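Local coordinates for amino acid ABC transporter, binding protein (Thermus thermophilus, PDB 3VV5) that binds (S)-2-aminoethyl-L-cysteine (L-thialysine) and serves as the periplasmic substrate-binding protein of an amino acid ABC transporter involved in its uptake, at residues T59-D64 with A246-K251; R78-S83 with Q93-F98; I89-G94 with A220-N225; G124-R129 with I183-T188; G132-K137 with T205-E210. One frame throughout, in Å; residues are numbered along the deposited sequence.

Contact 1. Residues T59-D64 with A246-K251; sequences TGFEVD and ARISQK
With chi1 at 177°, CG of Phe-61 stands anti to the backbone N, and the ring swings out from the first turn of helix 61-72 to meet Ile-248 of helix 244-253, whose CG2 branch takes the same place relative to its own N. Phe-61 CD1 lies 3.5 Å from Ile-248 CG2, the two side chains crossing at about a right angle. Next to it, Phe-61 CE1 rests 3.7 Å from Ser-249 CA. The same CG2 of Ile-248 also packs on Asp-64 CB at 3.8 Å, while the longer branch sets Ile-248 CD1 3.6 Å from Asp-64 O. Lys-251 is extended throughout, and its NZ makes a 2.8 Å salt bridge with Asp-64 OD2, coming in on the syn side but 30° out of the carboxylate plane. Trp-252 NE1 bonds that oxygen as well; two donors on OD2 are likely to favour the ionised carboxylate. Phe-253 meets the Phe-61 ring edge-to-face and extends the apolar patch. This is helix-on-helix packing with a charged pair beside the apolar contact, laying the helix near the C-terminus against helix 61-72 in the two-lobed fold of family 3 solute-binding proteins.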
# COMPACT_ATOMS: atom_id res chain seq x y z
N THR A 59 -9.28 -8.71 2.97
CA THR A 59 -9.97 -7.55 3.53
C THR A 59 -8.96 -6.40 3.77
O THR A 59 -7.79 -6.45 3.32
CB THR A 59 -10.78 -7.94 4.81
OG1 THR A 59 -11.59 -6.85 5.27
CG2 THR A 59 -9.86 -8.47 5.92
N GLY A 60 -9.44 -5.36 4.42
CA GLY A 60 -8.62 -4.18 4.68
C GLY A 60 -9.24 -2.94 4.06
O GLY A 60 -10.18 -3.03 3.27
N PHE A 61 -8.71 -1.78 4.45
CA PHE A 61 -9.16 -0.49 3.89
C PHE A 61 -9.26 -0.47 2.36
O PHE A 61 -10.27 -0.00 1.80
CB PHE A 61 -8.22 0.61 4.38
CG PHE A 61 -8.51 1.95 3.83
CD1 PHE A 61 -9.67 2.64 4.22
CD2 PHE A 61 -7.64 2.54 2.92
CE1 PHE A 61 -9.96 3.91 3.71
CE2 PHE A 61 -7.93 3.80 2.38
CZ PHE A 61 -9.09 4.49 2.77
N GLU A 62 -8.24 -0.99 1.69
CA GLU A 62 -8.21 -0.96 0.22
C GLU A 62 -9.18 -1.91 -0.44
O GLU A 62 -9.68 -1.63 -1.52
CB GLU A 62 -6.78 -1.17 -0.30
CG GLU A 62 -5.95 0.04 -0.05
CD GLU A 62 -4.51 -0.07 -0.54
OE1 GLU A 62 -3.77 -0.97 -0.09
OE2 GLU A 62 -4.10 0.80 -1.34
N VAL A 63 -9.45 -3.02 0.23
CA VAL A 63 -10.42 -4.00 -0.26
C VAL A 63 -11.85 -3.45 -0.13
O VAL A 63 -12.64 -3.53 -1.09
CB VAL A 63 -10.23 -5.36 0.44
CG1 VAL A 63 -11.30 -6.37 0.03
CG2 VAL A 63 -8.79 -5.94 0.15
N ASP A 64 -12.17 -2.85 1.02
CA ASP A 64 -13.48 -2.17 1.18
C ASP A 64 -13.67 -1.06 0.16
O ASP A 64 -14.74 -0.91 -0.43
CB ASP A 64 -13.64 -1.62 2.60
CG ASP A 64 -13.97 -2.71 3.61
OD1 ASP A 64 -14.29 -3.84 3.20
OD2 ASP A 64 -13.92 -2.43 4.83
N ALA A 246 -15.47 8.40 3.86
CA ALA A 246 -15.41 8.71 5.27
C ALA A 246 -15.74 7.51 6.15
O ALA A 246 -15.01 7.24 7.09
CB ALA A 246 -16.33 9.91 5.61
N ARG A 247 -16.84 6.80 5.85
CA ARG A 247 -17.25 5.63 6.63
C ARG A 247 -16.18 4.53 6.64
O ARG A 247 -15.93 3.86 7.65
CB ARG A 247 -18.58 5.02 6.11
CG ARG A 247 -18.89 3.69 6.82
CD ARG A 247 -19.82 2.72 6.13
NE ARG A 247 -19.52 2.37 4.75
CZ ARG A 247 -19.04 1.20 4.34
NH1 ARG A 247 -18.74 0.22 5.21
NH2 ARG A 247 -18.84 1.01 3.04
N ILE A 248 -15.57 4.31 5.48
CA ILE A 248 -14.58 3.24 5.36
C ILE A 248 -13.28 3.64 6.04
O ILE A 248 -12.65 2.82 6.70
CB ILE A 248 -14.35 2.83 3.88
CG1 ILE A 248 -15.61 2.16 3.32
CG2 ILE A 248 -13.10 1.95 3.73
CD1 ILE A 248 -15.56 1.87 1.77
N SER A 249 -12.88 4.91 5.89
CA SER A 249 -11.68 5.40 6.57
C SER A 249 -11.86 5.33 8.09
O SER A 249 -10.98 4.88 8.80
CB SER A 249 -11.32 6.81 6.12
OG SER A 249 -10.07 7.23 6.67
N GLN A 250 -13.03 5.74 8.57
CA GLN A 250 -13.35 5.66 10.00
C GLN A 250 -13.36 4.22 10.54
O GLN A 250 -12.85 3.97 11.63
CB GLN A 250 -14.70 6.34 10.30
CG GLN A 250 -14.68 7.87 10.19
CD GLN A 250 -13.79 8.55 11.22
OE1 GLN A 250 -13.55 8.02 12.32
NE2 GLN A 250 -13.31 9.76 10.88
N LYS A 251 -13.93 3.29 9.78
CA LYS A 251 -13.94 1.86 10.12
C LYS A 251 -12.51 1.35 10.40
O LYS A 251 -12.23 0.71 11.41
CB LYS A 251 -14.57 1.06 8.96
CG LYS A 251 -14.64 -0.48 9.15
CD LYS A 251 -15.12 -1.18 7.88
CE LYS A 251 -15.19 -2.70 8.04
NZ LYS A 251 -15.72 -3.35 6.78

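Contact 2. Residues R78-S83 with Q93-F98; sequences RWIAQS and QGRFDF
A beta-alpha-beta crossover, running from strand 76-81 through helix 87-92 to strand 98-100, has its first strand packed against the loop that enters its last one, where Ile-80 and Gln-82 meet Arg-95 and Phe-96. Strand 37-42 lies between the two strands and is parallel to both. The Phe-96 ring presents an edge to strand 76-81 and the residues just after it: Ile-80 CG2 comes near the ring plane 3.7 Å from Phe-96 CE1, and Gln-82 CG approaches the same CE1 at 4.0 Å. An unusual, nearly eclipsed chi1 of -6° holds the Phe-96 ring in this position. Arg-95 folds back at chi2 (82°), carrying its guanidinium to the amide of Gln-82, with the two planes 69° apart. Replacing Gln-82 by an alanine would probably leave Ile-80 alone on that edge of Phe-96 and give the Arg-95 guanidinium more freedom to swing. Gln-90 of the connecting helix touches Gln-82, Arg-95 and Phe-96 alike, so the cluster ties the first strand and its end to the helix and to the loop leading to the last strand. Ile-80 CG2 serves twice, since it also lies over one face of the Arg-95 guanidinium, 3.8 Å above the plane and offset toward the rim.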
# COMPACT_ATOMS: atom_id res chain seq x y z
N ARG A 78 -13.46 -9.08 -8.79
CA ARG A 78 -12.74 -10.34 -8.72
C ARG A 78 -11.34 -10.01 -8.27
O ARG A 78 -10.60 -9.35 -9.00
CB ARG A 78 -12.62 -11.01 -10.08
CG ARG A 78 -12.67 -12.53 -10.05
CD ARG A 78 -11.67 -13.18 -9.07
NE ARG A 78 -11.58 -14.62 -9.32
CZ ARG A 78 -10.85 -15.17 -10.29
NH1 ARG A 78 -10.13 -14.40 -11.11
NH2 ARG A 78 -10.83 -16.49 -10.45
N TRP A 79 -10.97 -10.46 -7.08
CA TRP A 79 -9.68 -10.06 -6.54
C TRP A 79 -8.63 -11.12 -6.85
O TRP A 79 -8.89 -12.32 -6.76
CB TRP A 79 -9.77 -9.85 -5.02
CG TRP A 79 -10.56 -8.63 -4.62
CD1 TRP A 79 -11.91 -8.56 -4.43
CD2 TRP A 79 -10.04 -7.32 -4.37
NE1 TRP A 79 -12.26 -7.27 -4.07
CE2 TRP A 79 -11.13 -6.49 -4.02
CE3 TRP A 79 -8.75 -6.76 -4.40
CZ2 TRP A 79 -10.98 -5.14 -3.71
CZ3 TRP A 79 -8.59 -5.40 -4.08
CH2 TRP A 79 -9.70 -4.61 -3.75
N ILE A 80 -7.45 -10.64 -7.20
CA ILE A 80 -6.29 -11.50 -7.47
C ILE A 80 -5.14 -11.01 -6.59
O ILE A 80 -4.69 -9.87 -6.76
CB ILE A 80 -5.88 -11.40 -8.96
CG1 ILE A 80 -7.08 -11.64 -9.88
CG2 ILE A 80 -4.67 -12.35 -9.27
CD1 ILE A 80 -7.06 -12.99 -10.57
N ALA A 81 -4.69 -11.85 -5.68
CA ALA A 81 -3.62 -11.52 -4.74
C ALA A 81 -2.27 -12.06 -5.21
O ALA A 81 -2.11 -13.24 -5.36
CB ALA A 81 -3.94 -12.08 -3.35
N GLN A 82 -1.30 -11.17 -5.42
CA GLN A 82 0.01 -11.56 -5.96
C GLN A 82 1.13 -10.88 -5.19
O GLN A 82 0.90 -9.87 -4.52
CB GLN A 82 0.13 -11.11 -7.43
CG GLN A 82 -0.87 -11.74 -8.41
CD GLN A 82 -0.44 -13.13 -8.85
OE1 GLN A 82 -0.97 -14.14 -8.39
NE2 GLN A 82 0.54 -13.18 -9.74
N SER A 83 2.35 -11.38 -5.33
CA SER A 83 3.51 -10.72 -4.71
C SER A 83 3.58 -9.23 -5.11
O SER A 83 3.40 -8.88 -6.28
CB SER A 83 4.79 -11.47 -5.08
OG SER A 83 5.91 -10.88 -4.44
N GLN A 93 0.49 -6.13 -18.34
CA GLN A 93 0.31 -7.30 -19.19
C GLN A 93 -1.17 -7.67 -19.30
O GLN A 93 -1.54 -8.54 -20.08
CB GLN A 93 1.09 -8.49 -18.62
CG GLN A 93 2.59 -8.26 -18.63
CD GLN A 93 3.35 -9.43 -18.06
OE1 GLN A 93 2.92 -10.05 -17.09
NE2 GLN A 93 4.50 -9.73 -18.66
N GLY A 94 -2.01 -7.00 -18.52
CA GLY A 94 -3.45 -7.20 -18.61
C GLY A 94 -4.02 -8.31 -17.75
O GLY A 94 -5.14 -8.74 -17.96
N ARG A 95 -3.24 -8.78 -16.77
CA ARG A 95 -3.69 -9.82 -15.82
C ARG A 95 -4.85 -9.32 -14.95
O ARG A 95 -5.76 -10.09 -14.60
CB ARG A 95 -2.50 -10.30 -14.96
CG ARG A 95 -2.86 -11.27 -13.81
CD ARG A 95 -3.01 -12.70 -14.29
NE ARG A 95 -3.44 -13.66 -13.25
CZ ARG A 95 -2.64 -14.26 -12.37
NH1 ARG A 95 -1.34 -13.99 -12.35
NH2 ARG A 95 -3.14 -15.13 -11.50
N PHE A 96 -4.83 -8.04 -14.60
CA PHE A 96 -5.95 -7.42 -13.89
C PHE A 96 -6.26 -6.10 -14.58
O PHE A 96 -5.44 -5.58 -15.34
CB PHE A 96 -5.65 -7.14 -12.40
CG PHE A 96 -4.32 -7.66 -11.89
CD1 PHE A 96 -4.22 -8.93 -11.34
CD2 PHE A 96 -3.19 -6.85 -11.89
CE1 PHE A 96 -3.00 -9.39 -10.81
CE2 PHE A 96 -1.97 -7.31 -11.38
CZ PHE A 96 -1.88 -8.58 -10.85
N ASP A 97 -7.43 -5.54 -14.29
CA ASP A 97 -7.84 -4.26 -14.89
C ASP A 97 -7.29 -3.06 -14.13
O ASP A 97 -6.90 -2.05 -14.73
CB ASP A 97 -9.37 -4.18 -14.97
CG ASP A 97 -9.95 -5.31 -15.77
OD1 ASP A 97 -9.50 -5.50 -16.92
OD2 ASP A 97 -10.84 -6.02 -15.24
N PHE A 98 -7.25 -3.19 -12.81
CA PHE A 98 -6.56 -2.20 -11.98
C PHE A 98 -5.96 -2.83 -10.74
O PHE A 98 -6.29 -3.96 -10.36
CB PHE A 98 -7.42 -0.96 -11.65
CG PHE A 98 -8.43 -1.13 -10.52
CD1 PHE A 98 -8.15 -0.65 -9.23
CD2 PHE A 98 -9.71 -1.67 -10.77
CE1 PHE A 98 -9.11 -0.77 -8.18
CE2 PHE A 98 -10.70 -1.77 -9.74
CZ PHE A 98 -10.39 -1.33 -8.45

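Contact 3. Residues I89-G94 with A220-N225; sequences IQLNQG and AVAKGN
Asn-92 OD1 accepts the backbone N-H of Lys-223 at 2.9 Å, a nearly straight bond (164° at the hydrogen) that lies in the carbonyl plane of the amide. ND2 of the same Asn-92 donates to Ala-112 O, so both ends of the amide are used and its rotation is fixed between two pieces of backbone. OD1 of Asn-92 also rests 3.4 Å from Ala-222 CA. Beside this polar bond, Leu-91 supplies the apolar part. Its chi1 of 168° points the branched end at strand 206-222, where both methyls lie over one face of the peptide between Val-221 and Ala-222: Leu-91 CD1 is 3.6 Å from Ala-222 N, and Leu-91 CD2 is 3.5 Å from Val-221 C. The second methyl reaches further back, with Leu-91 CD2 3.7 Å from Ala-220 CB. Val-99 and Val-113 of neighbouring strands pack on Leu-91 too. Past the strand, a type II turn from Ala-222 to Asn-225 is closed by Asn-225 N to Ala-222 O, 2.9 Å, with Gly-224 at its positive-phi position. Lys-223 bends away to Asp-114 and Ala-110 O. Asn-225 then N-caps helix 226-242, while on the other segment Gly-94, with positive phi, forms a Schellman motif after helix 87-92. The arrangement is characteristic of helix-on-sheet packing in an alpha/beta lobe, here at a strand-turn-helix junction.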
# COMPACT_ATOMS: atom_id res chain seq x y z
N ILE A 89 3.85 -4.65 -13.16
CA ILE A 89 4.20 -5.39 -14.38
C ILE A 89 3.03 -6.22 -14.87
O ILE A 89 2.65 -6.14 -16.05
CB ILE A 89 5.50 -6.22 -14.19
CG1 ILE A 89 6.65 -5.24 -13.98
CG2 ILE A 89 5.76 -7.12 -15.40
CD1 ILE A 89 7.96 -5.86 -13.52
N GLN A 90 2.41 -6.99 -13.99
CA GLN A 90 1.29 -7.82 -14.40
C GLN A 90 0.06 -7.00 -14.84
O GLN A 90 -0.70 -7.45 -15.68
CB GLN A 90 0.89 -8.84 -13.33
CG GLN A 90 1.94 -9.95 -13.14
CD GLN A 90 1.32 -11.34 -12.94
OE1 GLN A 90 1.90 -12.35 -13.33
NE2 GLN A 90 0.16 -11.39 -12.34
N LEU A 91 -0.11 -5.82 -14.26
CA LEU A 91 -1.19 -4.90 -14.64
C LEU A 91 -1.01 -4.50 -16.10
O LEU A 91 -1.96 -4.56 -16.89
CB LEU A 91 -1.15 -3.65 -13.74
CG LEU A 91 -2.00 -2.43 -14.11
CD1 LEU A 91 -3.49 -2.80 -14.16
CD2 LEU A 91 -1.75 -1.28 -13.15
N ASN A 92 0.22 -4.12 -16.44
CA ASN A 92 0.57 -3.75 -17.81
C ASN A 92 0.47 -4.88 -18.83
O ASN A 92 0.40 -4.63 -20.02
CB ASN A 92 1.95 -3.09 -17.87
CG ASN A 92 1.89 -1.59 -17.63
OD1 ASN A 92 1.00 -0.89 -18.12
ND2 ASN A 92 2.86 -1.08 -16.88
N GLN A 93 0.49 -6.13 -18.34
CA GLN A 93 0.31 -7.30 -19.19
C GLN A 93 -1.17 -7.67 -19.30
O GLN A 93 -1.54 -8.54 -20.08
CB GLN A 93 1.09 -8.49 -18.62
CG GLN A 93 2.59 -8.26 -18.63
CD GLN A 93 3.35 -9.43 -18.06
OE1 GLN A 93 2.92 -10.05 -17.09
NE2 GLN A 93 4.50 -9.73 -18.66
N GLY A 94 -2.01 -7.00 -18.52
CA GLY A 94 -3.45 -7.20 -18.61
C GLY A 94 -4.02 -8.31 -17.75
O GLY A 94 -5.14 -8.74 -17.96
N ALA A 220 -3.85 2.11 -9.73
CA ALA A 220 -3.12 2.17 -11.00
C ALA A 220 -3.86 1.37 -12.04
O ALA A 220 -4.50 0.36 -11.76
CB ALA A 220 -1.67 1.63 -10.85
N VAL A 221 -3.74 1.86 -13.26
CA VAL A 221 -4.32 1.26 -14.43
C VAL A 221 -3.14 1.01 -15.40
O VAL A 221 -2.10 1.62 -15.25
CB VAL A 221 -5.37 2.30 -14.88
CG1 VAL A 221 -5.05 2.95 -16.19
CG2 VAL A 221 -6.80 1.80 -14.68
N ALA A 222 -3.29 0.09 -16.35
CA ALA A 222 -2.25 -0.11 -17.38
C ALA A 222 -1.98 1.20 -18.12
O ALA A 222 -2.92 1.95 -18.39
CB ALA A 222 -2.68 -1.20 -18.36
N LYS A 223 -0.72 1.47 -18.46
CA LYS A 223 -0.37 2.76 -19.06
C LYS A 223 -1.21 2.98 -20.32
O LYS A 223 -1.34 2.08 -21.14
CB LYS A 223 1.14 2.85 -19.35
CG LYS A 223 1.62 4.14 -20.05
CD LYS A 223 1.21 5.42 -19.31
CE LYS A 223 2.29 5.93 -18.38
NZ LYS A 223 1.93 7.21 -17.71
N GLY A 224 -1.84 4.15 -20.43
CA GLY A 224 -2.71 4.44 -21.58
C GLY A 224 -4.16 3.98 -21.49
O GLY A 224 -4.94 4.21 -22.42
N ASN A 225 -4.53 3.29 -20.40
CA ASN A 225 -5.93 2.88 -20.23
C ASN A 225 -6.77 4.03 -19.66
O ASN A 225 -7.31 3.94 -18.53
CB ASN A 225 -6.06 1.58 -19.39
CG ASN A 225 -7.48 1.00 -19.42
OD1 ASN A 225 -8.40 1.58 -20.01
ND2 ASN A 225 -7.65 -0.15 -18.79

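Contact 4. Residues G124-R129 with I183-T188; sequences GVIVSR and IDTWIT
Strands 120-129 and 185-189 run antiparallel as neighbours in the sheet of one lobe, their segments 153° apart, with Val-125 facing Thr-188 and Val-127 facing Trp-186 as hydrogen-bonded pairs. Of the backbone bonds, Val-125 N to Thr-188 O is 2.7 Å and Trp-186 N to Val-127 O is 2.8 Å, the latter almost straight at 174°; each pair also has its return bond. Apolar contacts fall on both faces. On one, Val-127 and Trp-186 lie side by side with Val-127 CG2 4.0 Å from Trp-186 CE3, and helices 171-180 and 190-200 cover this face; Asp-171 holds Trp-186 NE1 and Thr-188 OG1. On the other, the CG2 methyls of Ile-126 and Thr-185 touch at 3.8 Å. Among hydroxyls, Ser-128 OG and Thr-185 OG1 are 2.8 Å apart, and Ser-128 OG is also bonded to Pro-133 O. At the strand end a water accepts from Arg-129 N and donates to Asp-184 O. A methionine in place of Arg-129 would probably leave the carbonyl groups of Ile-183 and Leu-178 without their shared donor. The chain of Arg-129 bends at chi3 (-64°), which brings NH1 2.8 Å from Ile-183 O, with that oxygen almost exactly in the guanidinium plane.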
# COMPACT_ATOMS: atom_id res chain seq x y z
N GLY A 124 6.41 7.23 5.23
CA GLY A 124 7.29 6.14 5.68
C GLY A 124 7.93 6.52 6.99
O GLY A 124 8.32 7.66 7.16
N VAL A 125 8.03 5.57 7.91
CA VAL A 125 8.54 5.82 9.26
C VAL A 125 9.62 4.83 9.69
O VAL A 125 9.64 3.66 9.28
CB VAL A 125 7.40 5.83 10.37
CG1 VAL A 125 6.52 7.08 10.27
CG2 VAL A 125 6.55 4.55 10.32
N ILE A 126 10.52 5.33 10.52
CA ILE A 126 11.54 4.50 11.14
C ILE A 126 10.87 3.83 12.32
O ILE A 126 10.25 4.50 13.13
CB ILE A 126 12.74 5.35 11.61
CG1 ILE A 126 13.61 5.70 10.41
CG2 ILE A 126 13.55 4.63 12.72
CD1 ILE A 126 14.69 6.72 10.70
N VAL A 127 10.97 2.51 12.40
CA VAL A 127 10.58 1.84 13.63
C VAL A 127 11.68 0.91 14.14
O VAL A 127 12.27 0.13 13.38
CB VAL A 127 9.09 1.27 13.64
CG1 VAL A 127 8.41 1.30 12.25
CG2 VAL A 127 8.93 -0.02 14.39
N SER A 128 11.97 1.04 15.43
CA SER A 128 13.04 0.27 16.04
C SER A 128 12.57 -0.34 17.33
O SER A 128 11.42 -0.14 17.75
CB SER A 128 14.27 1.16 16.31
OG SER A 128 14.68 1.88 15.15
N ARG A 129 13.45 -1.10 17.98
CA ARG A 129 13.17 -1.53 19.34
C ARG A 129 13.36 -0.30 20.22
O ARG A 129 14.02 0.65 19.80
CB ARG A 129 14.07 -2.71 19.75
CG ARG A 129 13.83 -3.98 18.91
CD ARG A 129 14.72 -5.17 19.33
NE ARG A 129 16.14 -4.90 19.11
CZ ARG A 129 16.74 -4.91 17.92
NH1 ARG A 129 16.06 -5.16 16.80
NH2 ARG A 129 18.04 -4.65 17.84
N ILE A 183 17.55 -7.23 12.64
CA ILE A 183 17.77 -5.92 12.05
C ILE A 183 17.59 -4.88 13.15
O ILE A 183 16.93 -5.15 14.16
CB ILE A 183 16.82 -5.64 10.87
CG1 ILE A 183 15.35 -5.67 11.34
CG2 ILE A 183 17.02 -6.65 9.72
CD1 ILE A 183 14.37 -5.27 10.25
N ASP A 184 18.16 -3.71 12.95
CA ASP A 184 18.05 -2.62 13.92
C ASP A 184 16.79 -1.78 13.75
O ASP A 184 16.29 -1.19 14.70
CB ASP A 184 19.25 -1.68 13.79
CG ASP A 184 20.54 -2.31 14.28
OD1 ASP A 184 20.65 -2.58 15.50
OD2 ASP A 184 21.45 -2.51 13.45
N THR A 185 16.30 -1.73 12.51
CA THR A 185 15.28 -0.77 12.12
C THR A 185 14.45 -1.32 10.97
O THR A 185 14.98 -1.95 10.08
CB THR A 185 15.93 0.58 11.75
OG1 THR A 185 16.37 1.24 12.95
CG2 THR A 185 14.93 1.52 11.01
N TRP A 186 13.13 -1.07 11.02
CA TRP A 186 12.20 -1.43 9.95
C TRP A 186 11.62 -0.13 9.41
O TRP A 186 11.18 0.71 10.19
CB TRP A 186 11.10 -2.30 10.59
CG TRP A 186 9.91 -2.66 9.76
CD1 TRP A 186 9.86 -2.96 8.42
CD2 TRP A 186 8.57 -2.81 10.25
NE1 TRP A 186 8.56 -3.30 8.06
CE2 TRP A 186 7.75 -3.20 9.16
CE3 TRP A 186 7.98 -2.64 11.52
CZ2 TRP A 186 6.37 -3.43 9.30
CZ3 TRP A 186 6.61 -2.85 11.65
CH2 TRP A 186 5.82 -3.25 10.55
N ILE A 187 11.69 0.08 8.09
CA ILE A 187 11.11 1.27 7.51
C ILE A 187 9.84 0.85 6.81
O ILE A 187 9.87 -0.01 5.92
CB ILE A 187 12.04 2.04 6.54
CG1 ILE A 187 13.28 2.58 7.30
CG2 ILE A 187 11.29 3.23 5.92
CD1 ILE A 187 14.21 3.42 6.42
N THR A 188 8.72 1.43 7.22
CA THR A 188 7.43 1.00 6.70
C THR A 188 6.45 2.15 6.76
O THR A 188 6.80 3.26 7.14
CB THR A 188 6.90 -0.23 7.51
OG1 THR A 188 5.77 -0.82 6.85
CG2 THR A 188 6.52 0.16 8.92
O HOH W 1 16.24 -1.62 17.35

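Contact 5. Residues G132-K137 with T205-E210; sequences GPRTAK and TLQVGE
Gly-132 O receives Gln-207 NE2 at 3.0 Å in a bent bond: the carbonyl oxygen lies in the plane of the Gln-207 amide, but the donor stands 66° out of the carbonyl plane of Gly-132, away from the lone pairs. Pro-133 follows with its carbonyl turned to a water that donates to Pro-133 O at 2.8 Å, accepts from Gln-207 NE2 at 3.0 Å and also donates to Gln-207 O, so the Gln-207 amide nitrogen has two acceptors, Gly-132 O and the water. At Arg-134 the aliphatic part does the touching, CG lying 3.5 Å from Gln-207 NE2 where the two side chains cross at about a right angle. The backbone O of Arg-134 takes Glu-210 N at 2.8 Å, nearly in line with its C=O bond. Gly-209 CA passes close to this oxygen, where a side chain would collide with it. Segment 132-137 belongs to the connection from strand 120-129 to strand 143-147 and lies along strand 206-222, which in turn pairs antiparallel with 120-129; its course is only 12° from that of residues 207-210. Thr-135 is crossed by the extended Glu-210 side chain, with Thr-135 CB 3.4 Å from Glu-210 OE1, while its own OG1 turns to Asp-138 N. At Ala-136 the N-H points at the same Glu-210 oxygen almost along its C-O axis; the modelled Ala-136 N to Glu-210 OE1 distance of 2.5 Å is very short and its exact value doubtful. Lys-137 N donates to a second water, 2.8 Å away, which is weakly bonded to Glu-210 OE1.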
# COMPACT_ATOMS: atom_id res chain seq x y z
N GLY A 132 16.39 2.08 20.25
CA GLY A 132 16.97 1.90 18.93
C GLY A 132 16.95 3.22 18.17
O GLY A 132 16.58 4.24 18.72
N PRO A 133 17.34 3.19 16.88
CA PRO A 133 17.44 4.39 16.07
C PRO A 133 16.11 5.13 15.93
O PRO A 133 15.07 4.49 15.73
CB PRO A 133 17.92 3.86 14.73
CG PRO A 133 18.64 2.61 15.07
CD PRO A 133 17.85 2.00 16.17
N ARG A 134 16.16 6.45 16.04
CA ARG A 134 14.98 7.28 15.86
C ARG A 134 14.97 8.10 14.58
O ARG A 134 13.89 8.40 14.08
CB ARG A 134 14.79 8.23 17.04
CG ARG A 134 14.46 7.52 18.35
CD ARG A 134 14.79 8.43 19.53
NE ARG A 134 13.81 9.51 19.66
CZ ARG A 134 13.98 10.60 20.41
NH1 ARG A 134 15.11 10.79 21.09
NH2 ARG A 134 13.02 11.51 20.46
N THR A 135 16.14 8.47 14.07
CA THR A 135 16.22 9.36 12.91
C THR A 135 17.06 8.75 11.80
O THR A 135 17.77 7.77 12.02
CB THR A 135 16.88 10.68 13.29
OG1 THR A 135 18.19 10.40 13.80
CG2 THR A 135 16.06 11.43 14.33
N ALA A 136 17.01 9.35 10.61
CA ALA A 136 17.85 8.91 9.50
C ALA A 136 19.33 8.95 9.87
O ALA A 136 20.09 8.05 9.50
CB ALA A 136 17.59 9.76 8.26
N LYS A 137 19.74 9.99 10.60
CA LYS A 137 21.13 10.14 11.05
C LYS A 137 21.53 8.94 11.93
O LYS A 137 22.65 8.44 11.83
CB LYS A 137 21.31 11.47 11.82
CG LYS A 137 22.75 11.85 12.17
CD LYS A 137 22.79 12.83 13.36
CE LYS A 137 24.22 13.20 13.77
NZ LYS A 137 25.06 12.02 14.18
N THR A 205 7.76 -2.52 23.55
CA THR A 205 8.93 -3.13 22.92
C THR A 205 9.43 -2.38 21.67
O THR A 205 10.63 -2.37 21.40
CB THR A 205 8.77 -4.68 22.69
OG1 THR A 205 8.58 -4.98 21.31
CG2 THR A 205 7.61 -5.25 23.49
N LEU A 206 8.52 -1.71 20.95
CA LEU A 206 8.90 -0.93 19.77
C LEU A 206 8.58 0.57 19.94
O LEU A 206 7.75 0.95 20.76
CB LEU A 206 8.22 -1.47 18.50
CG LEU A 206 8.49 -2.91 18.08
CD1 LEU A 206 7.81 -3.23 16.74
CD2 LEU A 206 9.97 -3.22 18.01
N GLN A 207 9.25 1.40 19.15
CA GLN A 207 9.03 2.83 19.18
C GLN A 207 9.00 3.28 17.74
O GLN A 207 9.80 2.82 16.93
CB GLN A 207 10.14 3.54 19.97
CG GLN A 207 11.21 4.19 19.11
CD GLN A 207 12.58 4.34 19.79
OE1 GLN A 207 12.67 4.62 21.00
NE2 GLN A 207 13.64 4.16 19.00
N VAL A 208 8.09 4.18 17.41
CA VAL A 208 8.04 4.76 16.06
C VAL A 208 8.90 6.02 16.07
O VAL A 208 8.72 6.90 16.92
CB VAL A 208 6.58 5.04 15.62
CG1 VAL A 208 6.52 5.60 14.20
CG2 VAL A 208 5.74 3.75 15.72
N GLY A 209 9.84 6.09 15.13
CA GLY A 209 10.78 7.21 15.06
C GLY A 209 10.31 8.24 14.05
O GLY A 209 9.11 8.47 13.89
N GLU A 210 11.26 8.83 13.34
CA GLU A 210 10.96 9.96 12.47
C GLU A 210 10.17 9.53 11.23
O GLU A 210 10.31 8.41 10.73
CB GLU A 210 12.25 10.74 12.10
CG GLU A 210 12.83 10.45 10.73
CD GLU A 210 13.95 11.40 10.28
OE1 GLU A 210 15.12 11.05 10.43
OE2 GLU A 210 13.67 12.50 9.75
O HOH W 2 12.34 4.66 16.35
O HOH W 3 18.28 12.38 10.66

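In the fold
Contacts 1, 3 and 4 are buried, contact 2 partly so, and contact 5 lies at the surface. Contacts 2 and 3 share Gln-93 and Gly-94 and pack around helix 87-92, one through a ring edge and a guanidinium, the other through a leucine and an asparagine. Contacts 4 and 5, on the opposite side of the chain's centre with centres only about 6 Å apart, meet where Ile-126 O faces Gly-209 N; the first is a regular strand pair, the second combines one backbone bond with a side-chain amide, a carboxylate and waters. Strand 206-222 serves both contacts 3 and 5, whose centres are about 37 Å apart. Contact 1 joins two helices and touches contact 2 through Trp-79.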